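Long-range contacts in histidine--tRNA ligase (Thermus thermophilus, PDB 1H4V), which joins L-histidine to tRNA(His) at the expense of ATP, giving L-histidyl-tRNA(His), AMP and diphosphate: residues Gln100-Trp105 against Tyr129-Ser134; Arg158-Ser164 against Thr267-His273. All coordinates share one frame; numbering follows the deposited sequence.

Both contacts belong to one mixed beta sheet, the class II synthetase sheet of the catalytic region. Interaction 1 pairs strands 102-111 and 123-132, which form a beta hairpin. Interaction 2 pairs strands 160-165 and 267-272. Strands 302-308 and 281-287 lie between the two pairs. The centres are 21 Å apart, and the nearest atoms about 7 Å, so the contacts do not touch. Along the chain, interaction 1 closes before interaction 2 opens. Helix 137-153 follows the hairpin and packs on both pairs. Interaction 2 spans a long excursion of about 100 residues, about half of them helical, whereas interaction 1 is local and also reaches the second subunit of the homodimer.

Interaction 1 (Gln100-Trp105 against Tyr129-Ser134); sequences QPVRLW and YEALGS
R103 and Y129 lie side by side on one face of an antiparallel strand pair and point the same way. The R103 side chain runs along the tyrosine. Its CB lies 4.2 Å from Y129 CE1, near the phenol end of the ring. CG is next, 3.5 Å from Y129 OH. CD comes closest, 3.1 Å from Y129 OH. The chain is extended from CG to NE, which carries the guanidinium past the hydroxyl. The hydroxyl then sits at the guanidinium edge, near its plane, and the two flat groups are turned 33° apart. P101 CG lies 3.8 Å above one guanidinium face, toward its rim. The charged end has its main partner outside the pair: NE makes a salt bridge with E142 of helix 137-153. NH2 has a weak hydrogen bond to Y359 of the second subunit.

The backbones are joined by two hydrogen-bonded pairs, V102 with L132 and L104 with E130. Each pair has two bonds. L104 N reaches E130 O at 2.6 Å, and the return bond from E130 N to L104 O is 2.7 Å. On the face of V102 and L104, L104 CD1 meets L132 CD1 at 4.1 Å. The two leucines cross at about a right angle, and helix 83-92 packs on this face.

At the open end of the hairpin, a cis peptide bond precedes P101. Q100 OE1 comes 3.3 Å from G133 CA and is hydrogen-bonded to Y90. P101 and S134 also pack on L361 of the second subunit.

The leucines meet through carbon, while E130 on their face turns its carboxylate away to a weak hydrogen bond with Y288. On the other face, the arginine's aliphatic part packs on the phenol, while its charge is probably balanced mainly by E142.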
loop_
_atom_site.group_PDB
_atom_site.type_symbol
_atom_site.label_atom_id
_atom_site.label_comp_id
_atom_site.label_asym_id
_atom_site.label_seq_id
_atom_site.Cartn_x
_atom_site.Cartn_y
_atom_site.Cartn_z
ATOM N N GLN A 100 21.481 8.093 -16.130
ATOM C CA GLN A 100 21.076 6.751 -16.524
ATOM C C GLN A 100 22.072 5.680 -16.092
ATOM O O GLN A 100 23.276 5.919 -16.050
ATOM C CB GLN A 100 20.892 6.716 -18.040
ATOM C CG GLN A 100 19.945 7.780 -18.559
ATOM C CD GLN A 100 18.507 7.534 -18.140
ATOM O OE1 GLN A 100 17.954 6.468 -18.392
ATOM N NE2 GLN A 100 17.894 8.524 -17.510
ATOM N N PRO A 101 21.577 4.473 -15.777
ATOM C CA PRO A 101 20.157 4.106 -15.824
ATOM C C PRO A 101 19.334 4.555 -14.617
ATOM O O PRO A 101 19.867 4.857 -13.554
ATOM C CB PRO A 101 20.205 2.589 -15.926
ATOM C CG PRO A 101 21.375 2.260 -15.053
ATOM C CD PRO A 101 22.408 3.290 -15.487
ATOM N N VAL A 102 18.023 4.598 -14.796
ATOM C CA VAL A 102 17.143 4.969 -13.705
ATOM C C VAL A 102 16.602 3.654 -13.158
ATOM O O VAL A 102 16.008 2.866 -13.892
ATOM C CB VAL A 102 15.980 5.840 -14.188
ATOM C CG1 VAL A 102 15.079 6.189 -13.025
ATOM C CG2 VAL A 102 16.530 7.099 -14.855
ATOM N N ARG A 103 16.845 3.408 -11.877
ATOM C CA ARG A 103 16.382 2.188 -11.251
ATOM C C ARG A 103 15.120 2.483 -10.450
ATOM O O ARG A 103 15.090 3.388 -9.615
ATOM C CB ARG A 103 17.482 1.603 -10.353
ATOM C CG ARG A 103 18.713 1.095 -11.113
ATOM C CD ARG A 103 19.685 0.406 -10.151
ATOM N NE ARG A 103 20.905 -0.079 -10.791
ATOM C CZ ARG A 103 21.894 0.701 -11.220
ATOM N NH1 ARG A 103 21.822 2.021 -11.090
ATOM N NH2 ARG A 103 22.973 0.155 -11.754
ATOM N N LEU A 104 14.068 1.716 -10.707
ATOM C CA LEU A 104 12.803 1.930 -10.003
ATOM C C LEU A 104 12.255 0.629 -9.448
ATOM O O LEU A 104 12.529 -0.455 -9.969
ATOM C CB LEU A 104 11.754 2.525 -10.949
ATOM C CG LEU A 104 12.102 3.767 -11.777
ATOM C CD1 LEU A 104 11.068 3.917 -12.881
ATOM C CD2 LEU A 104 12.139 5.003 -10.910
ATOM N N TRP A 105 11.487 0.729 -8.376
ATOM C CA TRP A 105 10.868 -0.454 -7.820
ATOM C C TRP A 105 9.501 -0.045 -7.321
ATOM O O TRP A 105 9.242 1.136 -7.057
ATOM C CB TRP A 105 11.706 -1.082 -6.696
ATOM C CG TRP A 105 11.584 -0.418 -5.368
ATOM C CD1 TRP A 105 12.298 0.651 -4.912
ATOM C CD2 TRP A 105 10.695 -0.790 -4.313
ATOM N NE1 TRP A 105 11.911 0.968 -3.632
ATOM C CE2 TRP A 105 10.925 0.103 -3.240
ATOM C CE3 TRP A 105 9.720 -1.787 -4.172
ATOM C CZ2 TRP A 105 10.220 0.025 -2.029
ATOM C CZ3 TRP A 105 9.017 -1.865 -2.963
ATOM C CH2 TRP A 105 9.273 -0.957 -1.910
ATOM N N TYR A 129 10.830 -4.422 -10.113
ATOM C CA TYR A 129 12.106 -3.731 -10.146
ATOM C C TYR A 129 12.394 -3.474 -11.624
ATOM O O TYR A 129 12.294 -4.381 -12.446
ATOM C CB TYR A 129 13.229 -4.588 -9.578
ATOM C CG TYR A 129 14.590 -4.001 -9.881
ATOM C CD1 TYR A 129 15.053 -2.869 -9.204
ATOM C CD2 TYR A 129 15.398 -4.552 -10.869
ATOM C CE1 TYR A 129 16.289 -2.302 -9.505
ATOM C CE2 TYR A 129 16.632 -3.994 -11.184
ATOM C CZ TYR A 129 17.070 -2.870 -10.496
ATOM O OH TYR A 129 18.291 -2.321 -10.805
ATOM N N GLU A 130 12.775 -2.250 -11.947
ATOM C CA GLU A 130 13.059 -1.881 -13.325
ATOM C C GLU A 130 14.277 -0.945 -13.430
ATOM O O GLU A 130 14.386 0.047 -12.704
ATOM C CB GLU A 130 11.817 -1.192 -13.909
ATOM C CG GLU A 130 11.131 -1.905 -15.069
ATOM C CD GLU A 130 10.760 -3.359 -14.801
ATOM O OE1 GLU A 130 11.223 -4.227 -15.564
ATOM O OE2 GLU A 130 10.003 -3.644 -13.849
ATOM N N ALA A 131 15.191 -1.284 -14.331
ATOM C CA ALA A 131 16.390 -0.487 -14.598
ATOM C C ALA A 131 16.232 -0.044 -16.048
ATOM O O ALA A 131 16.395 -0.841 -16.964
ATOM C CB ALA A 131 17.636 -1.344 -14.446
ATOM N N LEU A 132 15.909 1.229 -16.252
ATOM C CA LEU A 132 15.681 1.766 -17.593
ATOM C C LEU A 132 16.740 2.740 -18.076
ATOM O O LEU A 132 17.258 3.540 -17.296
ATOM C CB LEU A 132 14.333 2.479 -17.625
ATOM C CG LEU A 132 13.191 1.711 -16.980
ATOM C CD1 LEU A 132 12.036 2.650 -16.663
ATOM C CD2 LEU A 132 12.761 0.611 -17.904
ATOM N N GLY A 133 17.038 2.674 -19.373
ATOM C CA GLY A 133 18.002 3.580 -19.966
ATOM C C GLY A 133 19.327 3.016 -20.432
ATOM O O GLY A 133 20.114 3.734 -21.038
ATOM N N SER A 134 19.593 1.745 -20.179
ATOM C CA SER A 134 20.866 1.185 -20.598
ATOM C C SER A 134 20.793 -0.243 -21.120
ATOM O O SER A 134 19.974 -1.043 -20.676
ATOM C CB SER A 134 21.862 1.258 -19.437
ATOM O OG SER A 134 23.100 0.680 -19.806
#

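Interaction 2 (Arg158-Ser164 against Thr267-His273); sequences RLKVKLS and TAFEVHH
L159 and V271 meet on the buried face of this antiparallel pair, with CD2 of the leucine 4.1 Å from V271 CG1. V161 joins them through CG2, facing V271 CG2. Further along, L163 CG is anti to the backbone N (chi1 179°). This sends CD1 across to A268 O at 3.5 Å and to T267 CG2 at 3.9 Å. Helix 137-153 packs on L159, F269 and V271, and helix 231-246 on L163 and T267.

The strands belong to the mixed sheet of the class II catalytic fold, where 160-165 lies between 267-272 and 251-253. Three hydrogen-bonded pairs join them. The bond from K162 N to E270 O is nearly straight, at 178°. At the S164 end the bonds are poorer: A268 N approaches S164 O from above the carbonyl plane, 47° out of it.

The opposite face meets solvent at K160, K162, E270 and H272; S164 and A268 are buried. The K162 chain crosses H272 at about a right angle, with CD 3.4 Å from H272 CD2. The contact is made by methylenes, as K162 NZ stays 5.7 Å from H272 NE2. H272 ND1 is hydrogen-bonded to S280. K160 bends at chi2, turning its amine off the partner strand.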
loop_
_atom_site.group_PDB
_atom_site.type_symbol
_atom_site.label_atom_id
_atom_site.label_comp_id
_atom_site.label_asym_id
_atom_site.label_seq_id
_atom_site.Cartn_x
_atom_site.Cartn_y
_atom_site.Cartn_z
ATOM N N ARG A 158 17.138 -23.430 -1.585
ATOM C CA ARG A 158 16.761 -24.311 -2.683
ATOM C C ARG A 158 16.108 -23.475 -3.782
ATOM O O ARG A 158 15.077 -23.838 -4.349
ATOM C CB ARG A 158 15.813 -25.404 -2.184
ATOM C CG ARG A 158 16.546 -26.441 -1.354
ATOM C CD ARG A 158 15.636 -27.424 -0.652
ATOM N NE ARG A 158 16.429 -28.424 0.059
ATOM C CZ ARG A 158 15.942 -29.277 0.956
ATOM N NH1 ARG A 158 14.652 -29.257 1.267
ATOM N NH2 ARG A 158 16.747 -30.155 1.542
ATOM N N LEU A 159 16.732 -22.336 -4.065
ATOM C CA LEU A 159 16.257 -21.423 -5.093
ATOM C C LEU A 159 16.968 -21.774 -6.388
ATOM O O LEU A 159 18.196 -21.799 -6.426
ATOM C CB LEU A 159 16.579 -19.975 -4.704
ATOM C CG LEU A 159 15.769 -19.396 -3.550
ATOM C CD1 LEU A 159 16.259 -17.995 -3.203
ATOM C CD2 LEU A 159 14.304 -19.377 -3.954
ATOM N N LYS A 160 16.200 -22.053 -7.437
ATOM C CA LYS A 160 16.773 -22.406 -8.735
ATOM C C LYS A 160 16.684 -21.238 -9.723
ATOM O O LYS A 160 15.590 -20.792 -10.077
ATOM C CB LYS A 160 16.050 -23.627 -9.332
ATOM C CG LYS A 160 15.929 -24.846 -8.414
ATOM C CD LYS A 160 17.275 -25.499 -8.119
ATOM C CE LYS A 160 17.101 -26.690 -7.165
ATOM N NZ LYS A 160 18.398 -27.312 -6.747
ATOM N N VAL A 161 17.837 -20.750 -10.167
ATOM C CA VAL A 161 17.886 -19.655 -11.120
ATOM C C VAL A 161 18.019 -20.177 -12.546
ATOM O O VAL A 161 18.965 -20.891 -12.867
ATOM C CB VAL A 161 19.074 -18.720 -10.827
ATOM C CG1 VAL A 161 19.144 -17.611 -11.868
ATOM C CG2 VAL A 161 18.926 -18.139 -9.439
ATOM N N LYS A 162 17.068 -19.822 -13.401
ATOM C CA LYS A 162 17.112 -20.256 -14.790
ATOM C C LYS A 162 17.291 -19.056 -15.704
ATOM O O LYS A 162 16.557 -18.080 -15.627
ATOM C CB LYS A 162 15.856 -21.060 -15.127
ATOM C CG LYS A 162 15.784 -22.305 -14.255
ATOM C CD LYS A 162 14.745 -23.303 -14.692
ATOM C CE LYS A 162 14.759 -24.511 -13.764
ATOM N NZ LYS A 162 16.138 -25.084 -13.617
ATOM N N LEU A 163 18.309 -19.138 -16.550
ATOM C CA LEU A 163 18.667 -18.062 -17.456
ATOM C C LEU A 163 18.520 -18.466 -18.919
ATOM O O LEU A 163 18.571 -19.643 -19.260
ATOM C CB LEU A 163 20.113 -17.635 -17.165
ATOM C CG LEU A 163 20.752 -16.521 -17.996
ATOM C CD1 LEU A 163 19.984 -15.225 -17.815
ATOM C CD2 LEU A 163 22.201 -16.341 -17.570
ATOM N N SER A 164 18.335 -17.476 -19.781
ATOM C CA SER A 164 18.186 -17.728 -21.202
ATOM C C SER A 164 18.174 -16.408 -21.949
ATOM O O SER A 164 18.359 -15.342 -21.356
ATOM C CB SER A 164 16.880 -18.482 -21.474
ATOM O OG SER A 164 16.698 -18.708 -22.865
ATOM N N THR A 267 18.247 -11.141 -22.659
ATOM C CA THR A 267 18.025 -11.729 -21.338
ATOM C C THR A 267 16.605 -12.032 -20.872
ATOM O O THR A 267 15.696 -11.217 -20.989
ATOM C CB THR A 267 18.677 -10.870 -20.238
ATOM O OG1 THR A 267 20.000 -10.510 -20.643
ATOM C CG2 THR A 267 18.777 -11.649 -18.943
ATOM N N ALA A 268 16.440 -13.230 -20.334
ATOM C CA ALA A 268 15.173 -13.669 -19.768
ATOM C C ALA A 268 15.624 -14.565 -18.630
ATOM O O ALA A 268 16.641 -15.254 -18.751
ATOM C CB ALA A 268 14.372 -14.456 -20.775
ATOM N N PHE A 269 14.892 -14.563 -17.524
ATOM C CA PHE A 269 15.294 -15.392 -16.407
ATOM C C PHE A 269 14.155 -15.622 -15.448
ATOM O O PHE A 269 13.173 -14.884 -15.442
ATOM C CB PHE A 269 16.469 -14.744 -15.666
ATOM C CG PHE A 269 16.129 -13.446 -15.014
ATOM C CD1 PHE A 269 15.659 -13.414 -13.704
ATOM C CD2 PHE A 269 16.272 -12.247 -15.710
ATOM C CE1 PHE A 269 15.333 -12.201 -13.089
ATOM C CE2 PHE A 269 15.951 -11.029 -15.109
ATOM C CZ PHE A 269 15.479 -11.006 -13.788
ATOM N N GLU A 270 14.308 -16.655 -14.634
ATOM C CA GLU A 270 13.308 -17.023 -13.652
ATOM C C GLU A 270 13.981 -17.698 -12.470
ATOM O O GLU A 270 15.082 -18.249 -12.595
ATOM C CB GLU A 270 12.282 -17.979 -14.269
ATOM C CG GLU A 270 11.063 -17.289 -14.828
ATOM C CD GLU A 270 10.128 -18.239 -15.568
ATOM O OE1 GLU A 270 9.898 -19.359 -15.058
ATOM O OE2 GLU A 270 9.616 -17.862 -16.655
ATOM N N VAL A 271 13.317 -17.628 -11.319
ATOM C CA VAL A 271 13.801 -18.257 -10.103
ATOM C C VAL A 271 12.690 -19.201 -9.653
ATOM O O VAL A 271 11.566 -18.768 -9.395
ATOM C CB VAL A 271 14.085 -17.223 -9.002
ATOM C CG1 VAL A 271 14.683 -17.913 -7.790
ATOM C CG2 VAL A 271 15.036 -16.174 -9.516
ATOM N N HIS A 272 13.006 -20.489 -9.572
ATOM C CA HIS A 272 12.030 -21.501 -9.180
ATOM C C HIS A 272 12.267 -22.012 -7.769
ATOM O O HIS A 272 13.383 -21.956 -7.252
ATOM C CB HIS A 272 12.095 -22.686 -10.148
ATOM C CG HIS A 272 11.689 -22.350 -11.548
ATOM N ND1 HIS A 272 10.373 -22.341 -11.958
ATOM C CD2 HIS A 272 12.421 -21.974 -12.623
ATOM C CE1 HIS A 272 10.311 -21.971 -13.226
ATOM N NE2 HIS A 272 11.539 -21.742 -13.654
ATOM N N HIS A 273 11.207 -22.520 -7.152
ATOM C CA HIS A 273 11.300 -23.067 -5.804
ATOM C C HIS A 273 10.424 -24.306 -5.647
ATOM O O HIS A 273 9.254 -24.309 -6.037
ATOM C CB HIS A 273 10.899 -22.007 -4.776
ATOM C CG HIS A 273 10.895 -22.509 -3.367
ATOM N ND1 HIS A 273 9.842 -23.219 -2.834
ATOM C CD2 HIS A 273 11.830 -22.429 -2.390
ATOM C CE1 HIS A 273 10.127 -23.554 -1.588
ATOM N NE2 HIS A 273 11.328 -23.086 -1.295
#